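Local coordinates for LysM domain protein (Mycobacterium smegmatis, PDB 4OIT) that binds mannose as a beta-prism II lectin that assembles into a domain-swapped dimer, at the interface of chains A and B. Residues are numbered along the deposited sequence; one frame, centred on the assembly and turned at random. Chains: chain A/B, LysM domain protein.

Contact 1: the interface of chains A and B. Residues chain A 17-19, 24-26, 36; chain B 88, 94.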
# COMPACT_ATOMS: atom_id res chain seq x y z
N LEU A 17 9.05 -17.01 -12.03
CA LEU A 17 9.95 -17.09 -13.17
C LEU A 17 10.61 -18.46 -13.11
O LEU A 17 10.74 -19.05 -12.03
CB LEU A 17 11.02 -16.00 -13.11
CG LEU A 17 10.55 -14.55 -13.04
CD1 LEU A 17 11.76 -13.62 -13.04
CD2 LEU A 17 9.62 -14.20 -14.20
N GLN A 18 11.02 -18.98 -14.27
CA GLN A 18 11.70 -20.28 -14.30
C GLN A 18 12.81 -20.33 -15.34
O GLN A 18 12.78 -19.62 -16.35
CB GLN A 18 10.72 -21.43 -14.53
CG GLN A 18 10.28 -21.64 -15.98
CD GLN A 18 9.37 -20.55 -16.49
OE1 GLN A 18 8.68 -19.89 -15.71
NE2 GLN A 18 9.34 -20.36 -17.80
N SER A 19 13.79 -21.18 -15.07
CA SER A 19 14.91 -21.40 -15.98
C SER A 19 15.56 -22.75 -15.67
O SER A 19 15.09 -23.49 -14.80
CB SER A 19 15.93 -20.27 -15.84
OG SER A 19 16.68 -20.42 -14.64
N TYR A 24 15.10 -24.48 -11.93
CA TYR A 24 15.20 -23.24 -11.16
C TYR A 24 13.88 -22.48 -11.22
O TYR A 24 13.32 -22.27 -12.30
CB TYR A 24 16.36 -22.38 -11.69
CG TYR A 24 17.66 -23.14 -11.86
CD1 TYR A 24 18.10 -24.05 -10.89
CD2 TYR A 24 18.46 -22.95 -12.98
CE1 TYR A 24 19.29 -24.75 -11.05
CE2 TYR A 24 19.65 -23.64 -13.14
CZ TYR A 24 20.06 -24.54 -12.18
OH TYR A 24 21.25 -25.22 -12.34
N THR A 25 13.39 -22.07 -10.06
CA THR A 25 12.10 -21.39 -9.94
C THR A 25 12.19 -20.26 -8.92
O THR A 25 12.42 -20.51 -7.73
CB THR A 25 10.98 -22.36 -9.50
OG1 THR A 25 10.94 -23.49 -10.39
CG2 THR A 25 9.62 -21.67 -9.52
N LEU A 26 12.00 -19.04 -9.39
CA LEU A 26 11.86 -17.87 -8.53
C LEU A 26 10.37 -17.62 -8.35
O LEU A 26 9.66 -17.38 -9.32
CB LEU A 26 12.52 -16.64 -9.18
CG LEU A 26 12.50 -15.34 -8.38
CD1 LEU A 26 13.39 -15.44 -7.16
CD2 LEU A 26 12.92 -14.16 -9.26
N LEU A 36 14.06 -18.33 -4.40
CA LEU A 36 14.64 -19.02 -5.54
C LEU A 36 14.91 -20.47 -5.15
O LEU A 36 15.80 -20.75 -4.35
CB LEU A 36 15.94 -18.33 -5.98
CG LEU A 36 16.74 -19.04 -7.09
CD1 LEU A 36 15.90 -19.21 -8.35
CD2 LEU A 36 18.02 -18.27 -7.39
N LEU B 88 16.00 -14.46 -14.66
CA LEU B 88 16.41 -15.71 -14.02
C LEU B 88 17.04 -16.58 -15.10
O LEU B 88 16.34 -17.07 -15.99
CB LEU B 88 15.21 -16.41 -13.38
CG LEU B 88 15.47 -17.75 -12.68
CD1 LEU B 88 16.49 -17.61 -11.56
CD2 LEU B 88 14.18 -18.34 -12.15
N LEU B 94 20.35 -14.91 -10.76
CA LEU B 94 19.28 -13.93 -10.86
C LEU B 94 19.93 -12.57 -11.02
O LEU B 94 20.64 -12.12 -10.12
CB LEU B 94 18.39 -13.96 -9.62
CG LEU B 94 17.18 -13.01 -9.64
CD1 LEU B 94 16.32 -13.20 -10.88
CD2 LEU B 94 16.34 -13.22 -8.39
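Strand 85-88 of chain B ends in the hydrophobic core of a beta-prism II domain supplied mostly by chain A, and there B:Leu88 enters between A:Leu17, A:Ser19, A:Leu26 and A:Leu36. B:Leu88, CG anti to its backbone N (chi1 179°), puts its two methyls among the chain A residues, which hide 106 Å² of it. The two methyls part company. CD1 meets the methyl CD1 of A:Leu36 at 3.6 Å, the two side chains crossing obliquely. CD2 of B:Leu88 instead rests against backbone, 3.5 Å from the carbonyl oxygen O of A:Leu17 and 3.6 Å from the amide N of A:Leu26, between strands 16-19 and 24-28; the CB of A:Leu26 adds a carbon contact to CD2 of B:Leu88 at 3.8 Å. A:Ser19 lies beside the branch point, its hydroxyl OG 3.5 Å from CG of B:Leu88. That hydroxyl also sits in the plane of the A:Tyr24 ring, at its edge. Next to this, B:Leu94 from strand 94-98 crosses A:Leu26 at about a right angle, methyl to methyl, with its CD2 3.7 Å from CD2 of A:Leu26. No polar pair spans the patch, so shape and apolar burial carry it. Its work is to seat the swapped strands of chain B in chain A's sheets, completing a core shared by both chains of the lectin dimer.

Contact 2: the interface of chains A and B. Residues chain A 74, 104; chain B 44, 46, 48, 64.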
# COMPACT_ATOMS: atom_id res chain seq x y z
N TRP A 74 -7.99 1.39 10.63
CA TRP A 74 -9.02 2.06 11.42
C TRP A 74 -10.26 2.20 10.55
O TRP A 74 -10.15 2.44 9.34
CB TRP A 74 -8.54 3.45 11.86
CG TRP A 74 -9.46 4.16 12.81
CD1 TRP A 74 -9.34 4.23 14.17
CD2 TRP A 74 -10.63 4.91 12.48
NE1 TRP A 74 -10.36 4.97 14.70
CE2 TRP A 74 -11.18 5.40 13.68
CE3 TRP A 74 -11.29 5.21 11.27
CZ2 TRP A 74 -12.33 6.17 13.72
CZ3 TRP A 74 -12.44 5.99 11.31
CH2 TRP A 74 -12.95 6.46 12.53
N TRP A 104 -22.69 6.04 11.90
CA TRP A 104 -21.61 6.22 12.86
C TRP A 104 -21.53 7.68 13.28
O TRP A 104 -21.72 8.59 12.47
CB TRP A 104 -20.27 5.78 12.25
CG TRP A 104 -19.09 5.91 13.17
CD1 TRP A 104 -18.64 4.98 14.06
CD2 TRP A 104 -18.21 7.04 13.29
NE1 TRP A 104 -17.53 5.45 14.72
CE2 TRP A 104 -17.24 6.71 14.27
CE3 TRP A 104 -18.14 8.29 12.66
CZ2 TRP A 104 -16.22 7.60 14.63
CZ3 TRP A 104 -17.12 9.17 13.02
CH2 TRP A 104 -16.18 8.81 14.00
N TRP B 44 -9.88 15.49 19.05
CA TRP B 44 -10.05 14.08 18.73
C TRP B 44 -9.10 13.67 17.62
O TRP B 44 -8.73 14.48 16.77
CB TRP B 44 -11.49 13.78 18.29
CG TRP B 44 -11.72 12.35 17.89
CD1 TRP B 44 -11.96 11.29 18.72
CD2 TRP B 44 -11.73 11.81 16.56
NE1 TRP B 44 -12.13 10.14 17.99
CE2 TRP B 44 -11.98 10.43 16.66
CE3 TRP B 44 -11.54 12.37 15.29
CZ2 TRP B 44 -12.06 9.59 15.55
CZ3 TRP B 44 -11.62 11.54 14.17
CH2 TRP B 44 -11.87 10.16 14.31
N THR B 46 -7.76 9.69 15.43
CA THR B 46 -7.78 8.23 15.30
C THR B 46 -6.59 7.56 15.98
O THR B 46 -6.56 6.33 16.10
CB THR B 46 -7.77 7.81 13.82
OG1 THR B 46 -6.69 8.46 13.14
CG2 THR B 46 -9.09 8.18 13.15
N THR B 48 -3.59 7.23 14.89
CA THR B 48 -2.88 6.42 13.91
C THR B 48 -1.53 7.04 13.51
O THR B 48 -0.96 6.68 12.48
CB THR B 48 -3.74 6.19 12.65
OG1 THR B 48 -4.27 7.44 12.19
CG2 THR B 48 -4.89 5.25 12.96
N PHE B 64 -16.11 3.80 6.28
CA PHE B 64 -15.07 4.83 6.27
C PHE B 64 -13.80 4.23 6.87
O PHE B 64 -13.82 3.74 7.99
CB PHE B 64 -15.53 6.07 7.04
CG PHE B 64 -14.48 7.15 7.17
CD1 PHE B 64 -13.75 7.57 6.07
CD2 PHE B 64 -14.25 7.76 8.40
CE1 PHE B 64 -12.79 8.57 6.19
CE2 PHE B 64 -13.30 8.76 8.52
CZ PHE B 64 -12.57 9.16 7.42
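The CH-pi contact comes first: B:Thr46 lays its methyl CG2 over the indole face of A:Trp74, above the middle of the ring system. CG2 stands 3.7 Å from the centroid of the six-membered ring and 3.6 Å from that of the five-membered ring, so the methyl straddles the fused bond, and the two side chains cross at about a right angle. In B:Thr46 the methyl is anti to the carbonyl carbon, while the hydroxyl OG1 occupies the crowded position between backbone N and carbonyl carbon (chi1 52°). This splits the work of the threonine: CG2 covers the indole and OG1 turns to its own chain, where OG1 of B:Thr46 forms a hydrogen bond of 2.8 Å with OG1 of B:Thr48 that should steady the methyl's placement. Polar bonds between the chains are absent here; within this patch the contact of strand 72-75 of chain A with the domain built largely by chain B is apolar. Aromatic contacts meet the benzo end of the same indole. B:Trp44 and A:Trp74 meet end on, CZ2 to CZ2 at 3.9 Å, with the A:Trp74 carbon in the plane of the B:Trp44 ring, at its edge; this is an edge contact, not a stack. A:Trp104 is a more distant neighbour at the rim of the cluster. B:Phe64 comes at a slant to A:Trp74, its ring carbon CD2 3.9 Å from CZ3 of the indole.

Contact 3: the interface of chains A and B. Residues chain A 5, 17, 26, 58, 64; chain B 84-86, 96.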
# COMPACT_ATOMS: atom_id res chain seq x y z
N LEU A 5 11.43 -10.39 -16.30
CA LEU A 5 10.52 -9.32 -15.93
C LEU A 5 11.07 -7.99 -16.42
O LEU A 5 12.10 -7.53 -15.93
CB LEU A 5 10.35 -9.25 -14.41
CG LEU A 5 9.45 -10.27 -13.73
CD1 LEU A 5 9.59 -10.15 -12.22
CD2 LEU A 5 7.99 -10.10 -14.15
N LEU A 17 9.05 -17.01 -12.03
CA LEU A 17 9.95 -17.09 -13.17
C LEU A 17 10.61 -18.46 -13.11
O LEU A 17 10.74 -19.05 -12.03
CB LEU A 17 11.02 -16.00 -13.11
CG LEU A 17 10.55 -14.55 -13.04
CD1 LEU A 17 11.76 -13.62 -13.04
CD2 LEU A 17 9.62 -14.20 -14.20
N LEU A 26 12.00 -19.04 -9.39
CA LEU A 26 11.86 -17.87 -8.53
C LEU A 26 10.37 -17.62 -8.35
O LEU A 26 9.66 -17.38 -9.32
CB LEU A 26 12.52 -16.64 -9.18
CG LEU A 26 12.50 -15.34 -8.38
CD1 LEU A 26 13.39 -15.44 -7.16
CD2 LEU A 26 12.92 -14.16 -9.26
N VAL A 58 9.45 -5.04 -10.80
CA VAL A 58 10.55 -4.38 -11.49
C VAL A 58 10.01 -3.02 -11.92
O VAL A 58 9.29 -2.92 -12.92
CB VAL A 58 11.04 -5.19 -12.71
CG1 VAL A 58 12.15 -4.44 -13.44
CG2 VAL A 58 11.54 -6.56 -12.28
N PHE A 64 13.97 -2.83 -8.40
CA PHE A 64 13.19 -4.04 -8.12
C PHE A 64 12.81 -4.06 -6.64
O PHE A 64 13.69 -4.06 -5.77
CB PHE A 64 14.00 -5.29 -8.49
CG PHE A 64 13.28 -6.59 -8.24
CD1 PHE A 64 11.98 -6.80 -8.68
CD2 PHE A 64 13.93 -7.63 -7.57
CE1 PHE A 64 11.33 -8.00 -8.45
CE2 PHE A 64 13.28 -8.84 -7.34
CZ PHE A 64 11.98 -9.02 -7.78
N VAL B 84 15.61 -1.34 -17.18
CA VAL B 84 15.92 -2.49 -16.35
C VAL B 84 15.00 -3.68 -16.63
O VAL B 84 13.80 -3.52 -16.89
CB VAL B 84 15.90 -2.18 -14.83
CG1 VAL B 84 16.91 -1.10 -14.50
CG2 VAL B 84 14.50 -1.80 -14.34
N LYS B 85 15.58 -4.87 -16.56
CA LYS B 85 14.83 -6.12 -16.61
C LYS B 85 15.48 -7.15 -15.69
O LYS B 85 16.70 -7.22 -15.58
CB LYS B 85 14.76 -6.65 -18.04
CG LYS B 85 16.11 -6.85 -18.72
CD LYS B 85 15.92 -7.30 -20.16
CE LYS B 85 17.25 -7.44 -20.88
NZ LYS B 85 17.07 -8.07 -22.22
N LEU B 86 14.64 -7.93 -15.01
CA LEU B 86 15.11 -8.99 -14.12
C LEU B 86 15.08 -10.32 -14.87
O LEU B 86 14.04 -10.70 -15.41
CB LEU B 86 14.23 -9.07 -12.87
CG LEU B 86 14.68 -10.07 -11.80
CD1 LEU B 86 15.94 -9.59 -11.10
CD2 LEU B 86 13.56 -10.30 -10.80
N LEU B 96 19.56 -8.42 -12.37
CA LEU B 96 18.86 -7.24 -12.84
C LEU B 96 19.75 -6.52 -13.85
O LEU B 96 20.80 -5.98 -13.49
CB LEU B 96 18.50 -6.30 -11.69
CG LEU B 96 17.53 -5.16 -12.05
CD1 LEU B 96 16.10 -5.66 -12.19
CD2 LEU B 96 17.59 -4.06 -11.01
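A:Leu5 and B:Leu86 pair as an antiparallel beta bridge, exchanging two backbone hydrogen bonds: A:Leu5 N gives to B:Leu86 O at 2.8 Å, and B:Leu86 N to A:Leu5 O at 2.7 Å. The side chain of B:Leu86, its CG anti to the backbone N (chi1 -175°), carries the methyl CD2 onto one face of the A:Phe64 ring. There CD2 of B:Leu86 lands toward the rim, 3.6 Å from CZ of A:Phe64, a CH-pi contact in which the two side chains meet at a slant. Nearer the backbone, CB of B:Leu86 packs against CG2 of A:Val58 at 3.7 Å. The other branch of A:Val58, CG1, touches CG2 of B:Val84 at 3.6 Å as the two valines run past one another, pointing opposite ways. The amide N of A:Val58 lies at the edge of the A:Phe64 ring, in its plane. B:Leu96 closes in more loosely beside A:Phe64. Together these contacts pair the swapped strand 85-88 of chain B with the N-terminal strand 4-6 of chain A in a beta-prism II domain made mostly by chain A, over the core from strands 53-58 and 64-68.

Contact 1 and contact 3 lie in the same domain, their C-alpha centres about 10 Å apart, and share A:Leu17 and A:Leu26. Strands 85-88 and 94-98 of chain B serve both, so one swapped segment is anchored at successive points along its length. Contact 2 is remote, about 44 and 39 Å from contacts 1 and 3, again between C-alpha centres, and there the roles reverse: the C-terminal part of chain A joins a domain made mainly by chain B. The two-fold axis repeats each contact with the chains exchanged, so both ends of the elongated dimer are held by the same reciprocal swap.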